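PDB 5XSO: response regulator FixJ from Bradyrhizobium japonicum, which induces, when activated by FixL, expression of nifA, needed for activation of nif and fix genes, and of fixK, needed for FixN activation. Local coordinates for residues Thr12-Ile17 / Ala37-Thr42; Val150-Pro155 / Met192-Ala197. All blocks are in the same frame, centred on the assembly; numbering follows the deposited sequence.

Contact 1. Residues Thr12-Ile17 / Ala37-Thr42; sequences TTKGHI and AGFGVT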
ATOM      1  N   THR A  12       1.589 -24.439  -1.229  1.00 51.89           N
ATOM      2  CA  THR A  12       1.657 -23.749  -2.524  1.00 56.24           C
ATOM      3  C   THR A  12       0.286 -23.465  -3.163  1.00 52.81           C
ATOM      4  O   THR A  12      -0.489 -24.391  -3.428  1.00 57.99           O
ATOM      5  CB  THR A  12       2.491 -24.558  -3.529  1.00 61.57           C
ATOM      6  OG1 THR A  12       3.854 -24.591  -3.087  1.00 70.13           O
ATOM      7  CG2 THR A  12       2.441 -23.913  -4.904  1.00 57.07           C
ATOM      8  N   THR A  13      -0.015 -22.185  -3.409  1.00 39.84           N
ATOM      9  CA  THR A  13      -1.309 -21.766  -3.958  1.00 36.51           C
ATOM     10  C   THR A  13      -1.093 -20.658  -4.973  1.00 40.78           C
ATOM     11  O   THR A  13      -0.004 -20.085  -5.074  1.00 35.06           O
ATOM     12  CB  THR A  13      -2.274 -21.240  -2.885  1.00 34.86           C
ATOM     13  OG1 THR A  13      -1.782 -19.970  -2.408  1.00 32.24           O
ATOM     14  CG2 THR A  13      -2.388 -22.179  -1.736  1.00 28.18           C
ATOM     15  N   LYS A  14      -2.161 -20.330  -5.708  1.00 33.99           N
ATOM     16  CA  LYS A  14      -2.109 -19.265  -6.703  1.00 36.87           C
ATOM     17  C   LYS A  14      -2.194 -17.881  -6.070  1.00 25.98           C
ATOM     18  O   LYS A  14      -2.233 -16.875  -6.789  1.00 26.34           O
ATOM     19  CB  LYS A  14      -3.240 -19.439  -7.723  1.00 35.64           C
ATOM     20  CG  LYS A  14      -3.052 -20.676  -8.605  1.00 46.38           C
ATOM     21  CD  LYS A  14      -4.131 -20.857  -9.673  1.00 45.79           C
ATOM     22  CE  LYS A  14      -4.589 -19.552 -10.266  1.00 52.85           C
ATOM     23  NZ  LYS A  14      -6.007 -19.658 -10.733  1.00 52.23           N
ATOM     24  N   GLY A  15      -2.241 -17.806  -4.754  1.00 26.59           N
ATOM     25  CA  GLY A  15      -2.445 -16.546  -4.058  1.00 31.77           C
ATOM     26  C   GLY A  15      -3.389 -16.793  -2.897  1.00 33.49           C
ATOM     27  O   GLY A  15      -4.189 -17.737  -2.894  1.00 28.91           O
ATOM     28  N   HIS A  16      -3.283 -15.949  -1.877  1.00 22.92           N
ATOM     29  CA  HIS A  16      -4.148 -16.035  -0.708  1.00 22.77           C
ATOM     30  C   HIS A  16      -5.219 -14.954  -0.767  1.00 21.48           C
ATOM     31  O   HIS A  16      -4.941 -13.820  -1.161  1.00 21.42           O
ATOM     32  CB  HIS A  16      -3.386 -15.899   0.606  1.00 24.68           C
ATOM     33  CG  HIS A  16      -4.112 -16.530   1.745  1.00 30.34           C
ATOM     34  ND1 HIS A  16      -4.105 -17.894   1.959  1.00 29.80           N
ATOM     35  CD2 HIS A  16      -4.957 -16.006   2.666  1.00 28.35           C
ATOM     36  CE1 HIS A  16      -4.875 -18.177   2.998  1.00 32.12           C
ATOM     37  NE2 HIS A  16      -5.405 -17.050   3.443  1.00 27.15           N
ATOM     38  N   ILE A  17      -6.448 -15.309  -0.387  1.00 20.67           N
ATOM     39  CA  ILE A  17      -7.595 -14.391  -0.464  1.00 19.56           C
ATOM     40  C   ILE A  17      -8.141 -14.176   0.937  1.00 20.33           C
ATOM     41  O   ILE A  17      -8.365 -15.144   1.674  1.00 21.78           O
ATOM     42  CB  ILE A  17      -8.717 -14.927  -1.380  1.00 18.14           C
ATOM     43  CG1 ILE A  17      -8.180 -15.482  -2.722  1.00 17.85           C
ATOM     44  CG2 ILE A  17      -9.827 -13.810  -1.620  1.00 17.16           C
ATOM     45  CD1 ILE A  17      -7.366 -14.437  -3.483  1.00 18.31           C
ATOM     46  N   ALA A  37     -10.384 -22.805  -7.881  1.00 20.08           N
ATOM     47  CA  ALA A  37      -9.433 -22.117  -8.723  1.00 22.38           C
ATOM     48  C   ALA A  37      -7.998 -22.230  -8.211  1.00 25.30           C
ATOM     49  O   ALA A  37      -7.083 -21.731  -8.873  1.00 24.86           O
ATOM     50  CB  ALA A  37      -9.859 -20.647  -8.865  1.00 20.76           C
ATOM     51  N   GLY A  38      -7.771 -22.812  -7.045  1.00 21.30           N
ATOM     52  CA  GLY A  38      -6.417 -23.009  -6.565  1.00 22.38           C
ATOM     53  C   GLY A  38      -5.886 -21.945  -5.623  1.00 23.39           C
ATOM     54  O   GLY A  38      -4.685 -21.963  -5.317  1.00 23.02           O
ATOM     55  N   PHE A  39      -6.732 -21.057  -5.110  1.00 20.66           N
ATOM     56  CA  PHE A  39      -6.303 -20.053  -4.138  1.00 20.55           C
ATOM     57  C   PHE A  39      -6.397 -20.570  -2.705  1.00 21.28           C
ATOM     58  O   PHE A  39      -7.284 -21.355  -2.391  1.00 21.25           O
ATOM     59  CB  PHE A  39      -7.215 -18.820  -4.260  1.00 19.14           C
ATOM     60  CG  PHE A  39      -7.055 -18.118  -5.551  1.00 19.07           C
ATOM     61  CD1 PHE A  39      -7.974 -18.304  -6.564  1.00 20.42           C
ATOM     62  CD2 PHE A  39      -5.953 -17.267  -5.766  1.00 19.24           C
ATOM     63  CE1 PHE A  39      -7.841 -17.687  -7.759  1.00 26.76           C
ATOM     64  CE2 PHE A  39      -5.816 -16.613  -6.969  1.00 19.28           C
ATOM     65  CZ  PHE A  39      -6.749 -16.801  -7.972  1.00 22.91           C
ATOM     66  N   GLY A  40      -5.571 -20.035  -1.817  1.00 22.11           N
ATOM     67  CA  GLY A  40      -5.822 -20.161  -0.385  1.00 22.88           C
ATOM     68  C   GLY A  40      -6.777 -19.076   0.126  1.00 21.91           C
ATOM     69  O   GLY A  40      -6.837 -17.972  -0.426  1.00 20.98           O
ATOM     70  N   VAL A  41      -7.522 -19.384   1.193  1.00 22.40           N
ATOM     71  CA  VAL A  41      -8.613 -18.516   1.671  1.00 21.69           C
ATOM     72  C   VAL A  41      -8.620 -18.426   3.199  1.00 30.53           C
ATOM     73  O   VAL A  41      -8.442 -19.430   3.902  1.00 24.71           O
ATOM     74  CB  VAL A  41      -9.991 -18.999   1.179  1.00 20.61           C
ATOM     75  CG1 VAL A  41     -11.065 -17.949   1.481  1.00 19.89           C
ATOM     76  CG2 VAL A  41      -9.994 -19.270  -0.349  1.00 19.49           C
ATOM     77  N   THR A  42      -8.810 -17.211   3.719  1.00 23.41           N
ATOM     78  CA  THR A  42      -9.094 -16.967   5.136  1.00 25.06           C
ATOM     79  C   THR A  42     -10.330 -16.081   5.192  1.00 24.19           C
ATOM     80  O   THR A  42     -10.432 -15.131   4.419  1.00 22.91           O
ATOM     81  CB  THR A  42      -7.930 -16.267   5.850  1.00 26.81           C
ATOM     82  OG1 THR A  42      -6.749 -17.072   5.758  1.00 27.79           O
ATOM     83  CG2 THR A  42      -8.254 -16.052   7.349  1.00 32.84           C
TER

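Contact 2. Residues Val150-Pro155 / Met192-Ala197; sequences VASLSP and MTKMQA. With FMT (formic acid), chain I.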
ATOM      1  N   VAL A 150      15.295   7.991   5.881  1.00 24.31           N
ATOM      2  CA  VAL A 150      14.885   9.385   5.670  1.00 23.96           C
ATOM      3  C   VAL A 150      14.448  10.012   6.985  1.00 24.57           C
ATOM      4  O   VAL A 150      14.768  11.172   7.267  1.00 23.75           O
ATOM      5  CB  VAL A 150      13.756   9.456   4.623  1.00 25.52           C
ATOM      6  CG1 VAL A 150      13.195  10.898   4.546  1.00 36.60           C
ATOM      7  CG2 VAL A 150      14.263   8.957   3.242  1.00 25.58           C
ATOM      8  N   ALA A 151      13.699   9.257   7.797  1.00 26.43           N
ATOM      9  CA  ALA A 151      13.259   9.769   9.084  1.00 27.90           C
ATOM     10  C   ALA A 151      14.421   9.999  10.029  1.00 26.75           C
ATOM     11  O   ALA A 151      14.291  10.817  10.948  1.00 27.55           O
ATOM     12  CB  ALA A 151      12.236   8.812   9.733  1.00 30.88           C
ATOM     13  N   SER A 152      15.572   9.347   9.801  1.00 25.18           N
ATOM     14  CA  SER A 152      16.711   9.559  10.673  1.00 24.31           C
ATOM     15  C   SER A 152      17.459  10.858  10.360  1.00 22.96           C
ATOM     16  O   SER A 152      18.264  11.300  11.187  1.00 21.80           O
ATOM     17  CB  SER A 152      17.699   8.394  10.605  1.00 23.97           C
ATOM     18  OG  SER A 152      18.490   8.389   9.416  1.00 22.40           O
ATOM     19  N   LEU A 153      17.228  11.465   9.195  1.00 17.15           N
ATOM     20  CA  LEU A 153      17.862  12.751   8.894  1.00 15.36           C
ATOM     21  C   LEU A 153      17.373  13.838   9.851  1.00 16.03           C
ATOM     22  O   LEU A 153      16.220  13.867  10.232  1.00 17.83           O
ATOM     23  CB  LEU A 153      17.528  13.191   7.475  1.00 14.82           C
ATOM     24  CG  LEU A 153      17.840  12.146   6.406  1.00 14.59           C
ATOM     25  CD1 LEU A 153      17.406  12.730   5.049  1.00 16.04           C
ATOM     26  CD2 LEU A 153      19.355  11.924   6.439  1.00 13.61           C
ATOM     27  N   SER A 154      18.258  14.791  10.182  1.00 17.14           N
ATOM     28  CA  SER A 154      17.823  15.981  10.918  1.00 15.48           C
ATOM     29  C   SER A 154      17.048  16.876   9.949  1.00 17.81           C
ATOM     30  O   SER A 154      17.065  16.658   8.722  1.00 14.80           O
ATOM     31  CB  SER A 154      19.049  16.710  11.458  1.00 15.22           C
ATOM     32  OG  SER A 154      19.681  17.425  10.373  1.00 13.16           O
ATOM     33  N   PRO A 155      16.367  17.898  10.453  1.00 16.65           N
ATOM     34  CA  PRO A 155      15.666  18.804   9.538  1.00 16.94           C
ATOM     35  C   PRO A 155      16.585  19.453   8.528  1.00 15.11           C
ATOM     36  O   PRO A 155      16.219  19.523   7.345  1.00 15.03           O
ATOM     37  CB  PRO A 155      14.991  19.838  10.496  1.00 18.59           C
ATOM     38  CG  PRO A 155      14.763  19.046  11.731  1.00 19.86           C
ATOM     39  CD  PRO A 155      16.042  18.219  11.873  1.00 18.18           C
ATOM     40  N   MET A 192      24.579  11.413   3.040  1.00  8.28           N
ATOM     41  CA  MET A 192      25.041  10.247   2.296  0.50  8.76           C
ATOM     42  C   MET A 192      25.221   9.044   3.221  1.00  9.74           C
ATOM     43  O   MET A 192      24.865   7.902   2.855  1.00 10.73           O
ATOM     44  CB  MET A 192      26.325  10.613   1.551  0.50  9.30           C
ATOM     45  CG  MET A 192      26.124  11.880   0.674  0.50  8.14           C
ATOM     46  SD  MET A 192      24.803  11.715  -0.583  0.50 14.94           S
ATOM     47  CE  MET A 192      25.541  10.680  -1.795  0.50  9.06           C
ATOM     48  N   THR A 193      25.762   9.261   4.433  1.00  9.83           N
ATOM     49  CA  THR A 193      25.974   8.151   5.383  1.00 10.81           C
ATOM     50  C   THR A 193      24.653   7.571   5.895  1.00 11.72           C
ATOM     51  O   THR A 193      24.466   6.340   5.925  1.00 13.07           O
ATOM     52  CB  THR A 193      26.848   8.629   6.556  1.00 14.79           C
ATOM     53  OG1 THR A 193      28.097   9.069   6.037  1.00 13.41           O
ATOM     54  CG2 THR A 193      27.124   7.462   7.565  1.00 16.38           C
ATOM     55  N   LYS A 194      23.715   8.439   6.294  1.00 11.64           N
ATOM     56  CA  LYS A 194      22.461   7.965   6.853  1.00 13.20           C
ATOM     57  C   LYS A 194      21.615   7.286   5.788  1.00 15.33           C
ATOM     58  O   LYS A 194      20.963   6.273   6.061  1.00 15.99           O
ATOM     59  CB  LYS A 194      21.690   9.140   7.473  1.00 13.07           C
ATOM     60  CG  LYS A 194      22.242   9.634   8.812  1.00 13.53           C
ATOM     61  CD  LYS A 194      21.364  10.748   9.344  1.00 13.16           C
ATOM     62  CE  LYS A 194      21.842  11.205  10.773  1.00 17.11           C
ATOM     63  NZ  LYS A 194      20.944  12.304  11.329  1.00 16.69           N
ATOM     64  N   MET A 195      21.674   7.779   4.558  1.00 13.36           N
ATOM     65  CA  MET A 195      20.925   7.170   3.472  1.00 15.54           C
ATOM     66  C   MET A 195      21.645   5.979   2.845  1.00 15.10           C
ATOM     67  O   MET A 195      21.013   5.217   2.101  1.00 16.63           O
ATOM     68  CB  MET A 195      20.616   8.201   2.388  1.00 13.80           C
ATOM     69  CG  MET A 195      19.682   9.316   2.783  1.00 13.81           C
ATOM     70  SD  MET A 195      18.088   8.749   3.463  1.00 16.28           S
ATOM     71  CE  MET A 195      17.580   7.848   2.022  1.00 31.11           C
ATOM     72  N   GLN A 196      22.919   5.803   3.154  1.00 14.20           N
ATOM     73  CA  GLN A 196      23.785   4.803   2.506  1.00 14.70           C
ATOM     74  C   GLN A 196      23.773   4.994   0.995  1.00 14.58           C
ATOM     75  O   GLN A 196      23.538   4.055   0.210  1.00 16.06           O
ATOM     76  CB  GLN A 196      23.360   3.381   2.910  1.00 18.60           C
ATOM     77  CG  GLN A 196      23.759   3.186   4.389  1.00 23.58           C
ATOM     78  CD  GLN A 196      25.298   3.101   4.573  1.00 53.34           C
ATOM     79  OE1 GLN A 196      25.895   2.056   4.283  1.00 47.97           O
ATOM     80  NE2 GLN A 196      25.946   4.203   5.093  1.00 46.43           N
ATOM     81  N   ALA A 197      23.944   6.252   0.573  1.00 13.09           N
ATOM     82  CA  ALA A 197      23.965   6.595  -0.849  1.00 13.06           C
ATOM     83  C   ALA A 197      25.417   6.878  -1.230  1.00 12.49           C
ATOM     84  O   ALA A 197      26.123   7.580  -0.491  1.00 12.42           O
ATOM     85  CB  ALA A 197      23.088   7.828  -1.147  1.00 12.58           C
TER
HETATM   86  C   FMT I 408      20.880  13.112  14.325  1.00 70.59           C
HETATM   87  O1  FMT I 408      19.646  13.040  14.331  1.00 70.68           O
HETATM   88  O2  FMT I 408      21.635  12.165  14.073  1.00 68.13           O
HETATM   89  O   HOH W   1      20.122   6.151   9.028  1.00 31.44           O

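Contact 1. Residues Thr12-Ile17 / Ala37-Thr42
F39 and K14 meet as ring and aliphatic chain: CB of K14 lies over one face of the F39 ring, 4.3 Å from its centroid and 27° off the ring normal, a CH-pi contact. A bend at chi3 (37°) turns CE of the lysine back, and its NZ reaches the carbonyl O of A37 at 3.0 Å, in the plane of that carbonyl. The same residue also binds through its backbone, where K14 N donates almost straight to G38 O; E127 is a further, distant partner of the ammonium, through a long and weak ion pair. G38 itself ends the helix 24-36 in a Schellman motif, so the lysine grips the chain just where it leaves the helix. On the other side of F39, I17 brings CG1 to within 3.8 Å of the phenylalanine CB, and both side chains pack on I126 of helix 119-138.

H16 lies across the glycine G40, whose carbonyl C sits 3.4 Å above the imidazole plane, while at the ring edge H16 NE2 and T42 OG1 share a 2.7 Å hydrogen bond. The backbones pair in an alternating parallel ladder: G40 N donates to G15 O at 2.9 Å, I17 N to G40 O at 2.7 Å, and T42 N to I17 O at 2.9 Å. Joined through helix 24-36 in a right-handed beta-alpha-beta unit, these strands lie side by side in the 2-1-3-4-5 parallel sheet of the CheY-like receiver.

Contact 2. Residues Val150-Pro155 / Met192-Ala197
K194 and S152 provide the polar part of the contact. With its chain extended beyond CG, the lysine carries NZ to the carbonyl O of S152, in the last turn of helix 140-152, at 2.9 Å and tilted 29° from the carbonyl plane. The ammonium also forms a salt bridge with E157, which in addition accepts from the backbone N of S154, and a weak bond to a formic acid molecule, probably from the crystallisation liquor. A water links S152 OG, which is also bonded to R149 O, with K194 O, donating to both.

Helix 184-195 belongs to the four-helix LuxR-type DNA-binding unit, and its first part to the helix-turn-helix motif; its last turn packs against the end of helix 140-152 and the turn into helix 155-166.

The apolar contacts lie alongside. L153 and K194 run beside each other in opposite senses, leucine CD2 standing 3.7 Å from lysine CD. Bends at chi2 (-54°) and chi3 (-60°) fold M195 back, and its CE meets V150 CG2 at 3.7 Å. The sulfur SD of M195 is 4.3 Å from L153 CD1, and both of these side chains also touch M161 of helix 155-166.

In the fold
The two contacts illustrate how one chain builds two unlike domains. Contact 1 lies at the surface of the receiver domain, at the end of its parallel sheet where the edge strand 40-44 starts beside strand 16-20; contact 2 is partly buried in the all-helical DNA-binding domain. They share no helix or strand, lie on opposite sides of the chain's centre, and have centres about 40 Å apart. In contact 1 backbone hydrogen bonds between strands set the register, with side-chain hydrogen bonds and apolar packing added to them. Contact 2 has no backbone-to-backbone bond across it and depends on side chains. Each employs a lysine, but its acidic partner is long and weak in contact 1 and a salt bridge in contact 2.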